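Local coordinates for Lin0431 protein (Listeria innocua, PDB 3LD7), which is of unknown function but belongs to the NusG domain II family, and is represented here by a fragment covering that domain, at residues I12-K17 and F33-K38; Q41-E46 and H82-E87. All blocks are in the same frame, centred on the assembly; numbering follows the deposited sequence. Where two conformers were deposited one is given.

Contact 1. Residues I12-K17 and F33-K38; sequences ISQNGK and FTIKGK
Phe33 meets Ile12 at the rim of its ring: CZ of Phe33 lies 4.4 Å from CG2 of Ile12, a methyl close to the ring plane rather than over a face. The same ring also takes part in a cation-pi interaction with Arg20. Two residues on, Ile35 approaches closer, its CD1 3.7 Å from CG2 of Ile12. CD1 of Ile35 stands anti to its CA (chi2 174°), at the far end of that branch. These apolar contacts join two sheets of a beta sandwich: strands 8-14 and 30-36 belong to different sheets, and the axes of their short segments pass 9.1 Å apart, a spacing bridged by side chains and not by backbone hydrogen bonds. The other branch of Ile35, CG2, lies alongside the extended Gln14, 3.7 Å from Gln14 CD, the two side chains running past each other in opposite senses. At Lys36 the backbone provides the acceptor: Gln14 NE2 donates to Lys36 O at 3.0 Å, with an N-H...O angle of 156°. The oxygen lies near the Gln14 amide plane, whereas NE2 stands well above the carbonyl plane of Lys36 (57° out of it). Gly37 CA then packs 3.6 Å from Gln14 NE2, beside the hydrogen bond.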
loop_
_atom_site.group_PDB
_atom_site.type_symbol
_atom_site.label_atom_id
_atom_site.label_comp_id
_atom_site.label_asym_id
_atom_site.label_seq_id
_atom_site.Cartn_x
_atom_site.Cartn_y
_atom_site.Cartn_z
ATOM N N ILE A 12 2.737 -4.725 -2.882
ATOM C CA ILE A 12 2.183 -4.731 -1.528
ATOM C C ILE A 12 2.383 -6.101 -0.899
ATOM O O ILE A 12 1.924 -7.113 -1.446
ATOM C CB ILE A 12 0.676 -4.392 -1.571
ATOM C CG1 ILE A 12 0.458 -3.026 -2.257
ATOM C CG2 ILE A 12 0.078 -4.408 -0.164
ATOM C CD1 ILE A 12 0.030 -3.101 -3.740
ATOM N N SER A 13 3.063 -6.128 0.249
ATOM C CA SER A 13 3.468 -7.368 0.918
ATOM C C SER A 13 2.990 -7.410 2.351
ATOM O O SER A 13 2.798 -6.371 2.980
ATOM C CB SER A 13 4.988 -7.476 0.964
ATOM O OG SER A 13 5.534 -7.588 -0.340
ATOM N N GLN A 14 2.856 -8.620 2.870
ATOM C CA GLN A 14 2.584 -8.823 4.285
ATOM C C GLN A 14 3.557 -9.911 4.756
ATOM O O GLN A 14 3.590 -11.019 4.198
ATOM C CB GLN A 14 1.142 -9.282 4.464
ATOM C CG GLN A 14 0.748 -9.638 5.881
ATOM C CD GLN A 14 -0.576 -10.422 5.913
ATOM O OE1 GLN A 14 -0.825 -11.312 5.073
ATOM N NE2 GLN A 14 -1.412 -10.116 6.889
ATOM N N ASN A 15 4.372 -9.574 5.758
ATOM C CA ASN A 15 5.477 -10.423 6.209
ATOM C C ASN A 15 6.406 -10.866 5.073
ATOM O O ASN A 15 6.893 -12.011 5.038
ATOM C CB ASN A 15 4.986 -11.604 7.029
ATOM C CG ASN A 15 6.107 -12.229 7.870
ATOM O OD1 ASN A 15 7.079 -11.552 8.243
ATOM N ND2 ASN A 15 5.985 -13.520 8.155
ATOM N N GLY A 16 6.630 -9.931 4.152
ATOM C CA GLY A 16 7.502 -10.151 3.009
ATOM C C GLY A 16 6.880 -10.895 1.857
ATOM O O GLY A 16 7.467 -10.984 0.767
ATOM N N LYS A 17 5.695 -11.440 2.093
ATOM C CA LYS A 17 5.026 -12.201 1.041
ATOM C C LYS A 17 4.108 -11.287 0.227
ATOM O O LYS A 17 3.265 -10.580 0.777
ATOM C CB LYS A 17 4.278 -13.382 1.640
ATOM C CG LYS A 17 5.233 -14.427 2.196
ATOM C CD LYS A 17 4.508 -15.448 3.033
ATOM C CE LYS A 17 4.166 -14.864 4.372
ATOM N NZ LYS A 17 3.491 -15.894 5.196
ATOM N N PHE A 33 -8.892 -2.737 -0.851
ATOM C CA PHE A 33 -8.813 -4.129 -0.409
ATOM C C PHE A 33 -8.234 -4.161 0.989
ATOM O O PHE A 33 -7.470 -3.267 1.359
ATOM C CB PHE A 33 -8.043 -5.032 -1.411
ATOM C CG PHE A 33 -6.589 -4.667 -1.605
ATOM C CD1 PHE A 33 -6.210 -3.681 -2.499
ATOM C CD2 PHE A 33 -5.596 -5.318 -0.868
ATOM C CE1 PHE A 33 -4.846 -3.358 -2.681
ATOM C CE2 PHE A 33 -4.258 -4.997 -1.043
ATOM C CZ PHE A 33 -3.882 -4.005 -1.948
ATOM N N THR A 34 -8.627 -5.159 1.775
ATOM C CA THR A 34 -8.144 -5.273 3.146
ATOM C C THR A 34 -7.147 -6.403 3.301
ATOM O O THR A 34 -7.387 -7.530 2.859
ATOM C CB THR A 34 -9.307 -5.487 4.120
ATOM O OG1 THR A 34 -10.215 -4.384 4.015
ATOM C CG2 THR A 34 -8.815 -5.587 5.542
ATOM N N ILE A 35 -6.013 -6.086 3.919
ATOM C CA ILE A 35 -5.046 -7.098 4.317
ATOM C C ILE A 35 -5.340 -7.464 5.748
ATOM O O ILE A 35 -5.313 -6.610 6.646
ATOM C CB ILE A 35 -3.608 -6.555 4.222
ATOM C CG1 ILE A 35 -3.332 -6.110 2.801
ATOM C CG2 ILE A 35 -2.612 -7.613 4.691
ATOM C CD1 ILE A 35 -2.003 -5.429 2.664
ATOM N N LYS A 36 -5.681 -8.724 5.961
ATOM C CA LYS A 36 -6.034 -9.160 7.300
ATOM C C LYS A 36 -4.895 -9.900 7.944
ATOM O O LYS A 36 -4.302 -10.833 7.379
ATOM C CB LYS A 36 -7.291 -10.020 7.278
ATOM C CG LYS A 36 -8.514 -9.181 6.959
ATOM C CD LYS A 36 -9.772 -10.015 6.807
ATOM C CE LYS A 36 -10.996 -9.109 6.747
ATOM N NZ LYS A 36 -11.028 -8.183 7.927
ATOM N N GLY A 37 -4.594 -9.486 9.153
ATOM C CA GLY A 37 -3.522 -10.122 9.835
ATOM C C GLY A 37 -4.017 -11.094 10.837
ATOM O O GLY A 37 -5.191 -11.538 10.857
ATOM N N LYS A 38 -3.066 -11.438 11.687
ATOM C CA LYS A 38 -3.344 -12.170 12.870
ATOM C C LYS A 38 -4.276 -11.347 13.743
ATOM O O LYS A 38 -4.294 -10.093 13.752
ATOM C CB LYS A 38 -2.043 -12.452 13.631
ATOM C CG LYS A 38 -1.002 -13.255 12.834
ATOM C CD LYS A 38 -1.589 -14.547 12.255
ATOM C CE LYS A 38 -0.498 -15.572 11.934
ATOM N NZ LYS A 38 -0.938 -16.527 10.870
#

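Contact 2. Residues Q41-E46 and H82-E87; sequences QYNLME and HKVFVE
The imidazole of His82 carries the beta-methylene of Gln41 over one face, in a CH-pi contact where strands 42-48 and 84-90, from the two sheets of the beta sandwich, begin. The evidence is direct: Gln41 CB is 3.6 Å from the ring centroid and 13° off the ring normal. His82 CG is anti to its own carbonyl carbon, beside the backbone N. Gln41 CG likewise stands anti to its carbonyl carbon (chi1 -55°), 3.7 Å from His82 NE2; beyond CG the chain runs extended, and the amide plane is tilted only moderately from that of the imidazole. The ring edge is used as well. Tyr42 O lies in its plane, 3.3 Å from His82 ND1, and the side chain of Asn43 meets the same edge with its amide turned 78° from the ring. The Asn43 side chain runs alongside Val84 in the opposite sense, CG 4.2 Å from Val84 CG2, and touches both the imidazole and this valine. At the start of strand 84-90, Lys83 and Val84 both face Cys79, which fits a G1 beta bulge. The CB atoms of Val84 and Val86 point toward residues 41-46. Met45, a selenomethionine, reaches across by folding: its chain is bent at both chi2 and chi3, the latter a rotation about the CG-SE bond that sets CE. In this buried position, Met45 CE comes to rest 3.7 Å from CG2 of Val86.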
loop_
_atom_site.group_PDB
_atom_site.type_symbol
_atom_site.label_atom_id
_atom_site.label_comp_id
_atom_site.label_asym_id
_atom_site.label_seq_id
_atom_site.Cartn_x
_atom_site.Cartn_y
_atom_site.Cartn_z
ATOM N N GLN A 41 -5.886 -7.563 13.505
ATOM C CA GLN A 41 -5.111 -6.617 12.726
ATOM C C GLN A 41 -5.634 -6.502 11.298
ATOM O O GLN A 41 -5.904 -7.519 10.631
ATOM C CB GLN A 41 -3.641 -7.035 12.678
ATOM C CG GLN A 41 -3.020 -7.242 14.057
ATOM C CD GLN A 41 -1.849 -8.206 14.009
ATOM O OE1 GLN A 41 -1.643 -8.992 14.915
ATOM N NE2 GLN A 41 -1.067 -8.129 12.935
ATOM N N TYR A 42 -5.796 -5.274 10.826
ATOM C CA TYR A 42 -6.118 -5.074 9.427
ATOM C C TYR A 42 -5.479 -3.811 8.884
ATOM O O TYR A 42 -5.116 -2.909 9.639
ATOM C CB TYR A 42 -7.649 -5.008 9.207
ATOM C CG TYR A 42 -8.256 -3.687 9.639
ATOM C CD1 TYR A 42 -8.593 -3.470 10.961
ATOM C CD2 TYR A 42 -8.486 -2.668 8.725
ATOM C CE1 TYR A 42 -9.119 -2.268 11.384
ATOM C CE2 TYR A 42 -9.021 -1.457 9.128
ATOM C CZ TYR A 42 -9.345 -1.267 10.469
ATOM O OH TYR A 42 -9.881 -0.074 10.905
ATOM N N ASN A 43 -5.370 -3.750 7.562
ATOM C CA ASN A 43 -5.015 -2.521 6.849
ATOM C C ASN A 43 -5.902 -2.426 5.644
ATOM O O ASN A 43 -5.915 -3.339 4.795
ATOM C CB ASN A 43 -3.538 -2.496 6.380
ATOM C CG ASN A 43 -2.548 -2.509 7.546
ATOM O OD1 ASN A 43 -1.998 -1.464 7.977
ATOM N ND2 ASN A 43 -2.301 -3.662 8.037
ATOM N N LEU A 44 -6.632 -1.322 5.561
ATOM C CA LEU A 44 -7.485 -1.048 4.411
ATOM C C LEU A 44 -6.674 -0.263 3.401
ATOM O O LEU A 44 -6.305 0.892 3.646
ATOM C CB LEU A 44 -8.707 -0.264 4.847
ATOM C CG LEU A 44 -9.737 0.065 3.768
ATOM C CD1 LEU A 44 -10.211 -1.183 3.026
ATOM C CD2 LEU A 44 -10.885 0.780 4.422
HETATM N N MSE A 45 -6.335 -0.923 2.294
HETATM C CA MSE A 45 -5.539 -0.328 1.234
HETATM C C MSE A 45 -6.450 0.334 0.226
HETATM O O MSE A 45 -7.544 -0.165 -0.049
HETATM C CB MSE A 45 -4.749 -1.435 0.514
HETATM C CG MSE A 45 -3.953 -2.329 1.470
HETATM SE SE MSE A 45 -2.741 -1.385 2.657
HETATM C CE MSE A 45 -1.775 -0.328 1.294
ATOM N N GLU A 46 -5.979 1.431 -0.354
ATOM C CA GLU A 46 -6.771 2.169 -1.322
ATOM C C GLU A 46 -5.888 2.587 -2.469
ATOM O O GLU A 46 -4.839 3.202 -2.268
ATOM C CB GLU A 46 -7.414 3.411 -0.670
ATOM C CG GLU A 46 -8.310 4.184 -1.625
ATOM C CD GLU A 46 -8.916 5.430 -0.985
ATOM O OE1 GLU A 46 -8.562 5.745 0.173
ATOM O OE2 GLU A 46 -9.757 6.086 -1.632
ATOM N N HIS A 82 1.994 -4.540 11.684
ATOM C CA HIS A 82 1.240 -5.516 10.887
ATOM C C HIS A 82 2.083 -6.153 9.798
ATOM O O HIS A 82 1.572 -6.954 8.996
ATOM C CB HIS A 82 0.017 -4.841 10.267
ATOM C CG HIS A 82 -0.981 -4.368 11.284
ATOM N ND1 HIS A 82 -2.161 -3.743 10.937
ATOM C CD2 HIS A 82 -0.974 -4.420 12.643
ATOM C CE1 HIS A 82 -2.846 -3.449 12.032
ATOM N NE2 HIS A 82 -2.136 -3.829 13.084
ATOM N N LYS A 83 3.352 -5.761 9.720
ATOM C CA LYS A 83 4.302 -6.331 8.742
ATOM C C LYS A 83 3.891 -6.062 7.299
ATOM O O LYS A 83 4.181 -6.855 6.379
ATOM C CB LYS A 83 4.530 -7.830 8.987
ATOM C CG LYS A 83 4.920 -8.138 10.452
ATOM C CD LYS A 83 5.287 -9.598 10.629
ATOM C CE LYS A 83 5.591 -9.897 12.087
ATOM N NZ LYS A 83 6.011 -11.296 12.317
ATOM N N VAL A 84 3.238 -4.930 7.094
ATOM C CA VAL A 84 2.768 -4.575 5.761
ATOM C C VAL A 84 3.720 -3.582 5.147
ATOM O O VAL A 84 4.146 -2.621 5.804
ATOM C CB VAL A 84 1.321 -4.011 5.803
ATOM C CG1 VAL A 84 0.950 -3.373 4.451
ATOM C CG2 VAL A 84 0.334 -5.147 6.146
ATOM N N PHE A 85 4.086 -3.823 3.891
ATOM C CA PHE A 85 5.012 -2.934 3.210
ATOM C C PHE A 85 4.498 -2.667 1.801
ATOM O O PHE A 85 4.047 -3.597 1.112
ATOM C CB PHE A 85 6.376 -3.617 3.147
ATOM C CG PHE A 85 7.474 -2.782 2.550
ATOM C CD1 PHE A 85 7.862 -1.578 3.130
ATOM C CD2 PHE A 85 8.170 -3.239 1.444
ATOM C CE1 PHE A 85 8.934 -0.838 2.593
ATOM C CE2 PHE A 85 9.215 -2.515 0.904
ATOM C CZ PHE A 85 9.588 -1.308 1.463
ATOM N N VAL A 86 4.588 -1.416 1.377
ATOM C CA VAL A 86 4.296 -1.057 0.001
ATOM C C VAL A 86 5.546 -0.426 -0.587
ATOM O O VAL A 86 6.139 0.473 0.015
ATOM C CB VAL A 86 3.165 -0.007 -0.078
ATOM C CG1 VAL A 86 2.922 0.404 -1.544
ATOM C CG2 VAL A 86 1.890 -0.526 0.578
ATOM N N GLU A 87 5.972 -0.913 -1.748
ATOM C CA GLU A 87 7.103 -0.334 -2.452
ATOM C C GLU A 87 6.642 0.014 -3.854
ATOM O O GLU A 87 6.052 -0.827 -4.534
ATOM C CB GLU A 87 8.234 -1.361 -2.540
ATOM C CG GLU A 87 9.382 -0.896 -3.341
ATOM C CD GLU A 87 10.554 -1.856 -3.305
ATOM O OE1 GLU A 87 10.398 -3.020 -2.855
ATOM O OE2 GLU A 87 11.639 -1.440 -3.739
#

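In the fold
Contacts 1 and 2 bridge the same pair of sheets in adjacent strips, their centres about 6 Å apart. Strands 30-36 and 42-48 are antiparallel neighbours in one sheet, as are strands 8-14 and 84-90 in the other. Probable backbone hydrogen bonds tie the two contacts within each sheet: Phe33 O to Met45 N at 2.8 Å, and Asn15 N to Lys83 O, also 2.8 Å. Side chains also touch from one contact to the other, Ile35 meeting both Met45 and Val84, and Ile12 meeting Val86. Contact 2 is the more buried, with five of its seven touching residues buried against two of six, and lies nearer the centre of the chain, about 6 Å against about 10 Å between centres.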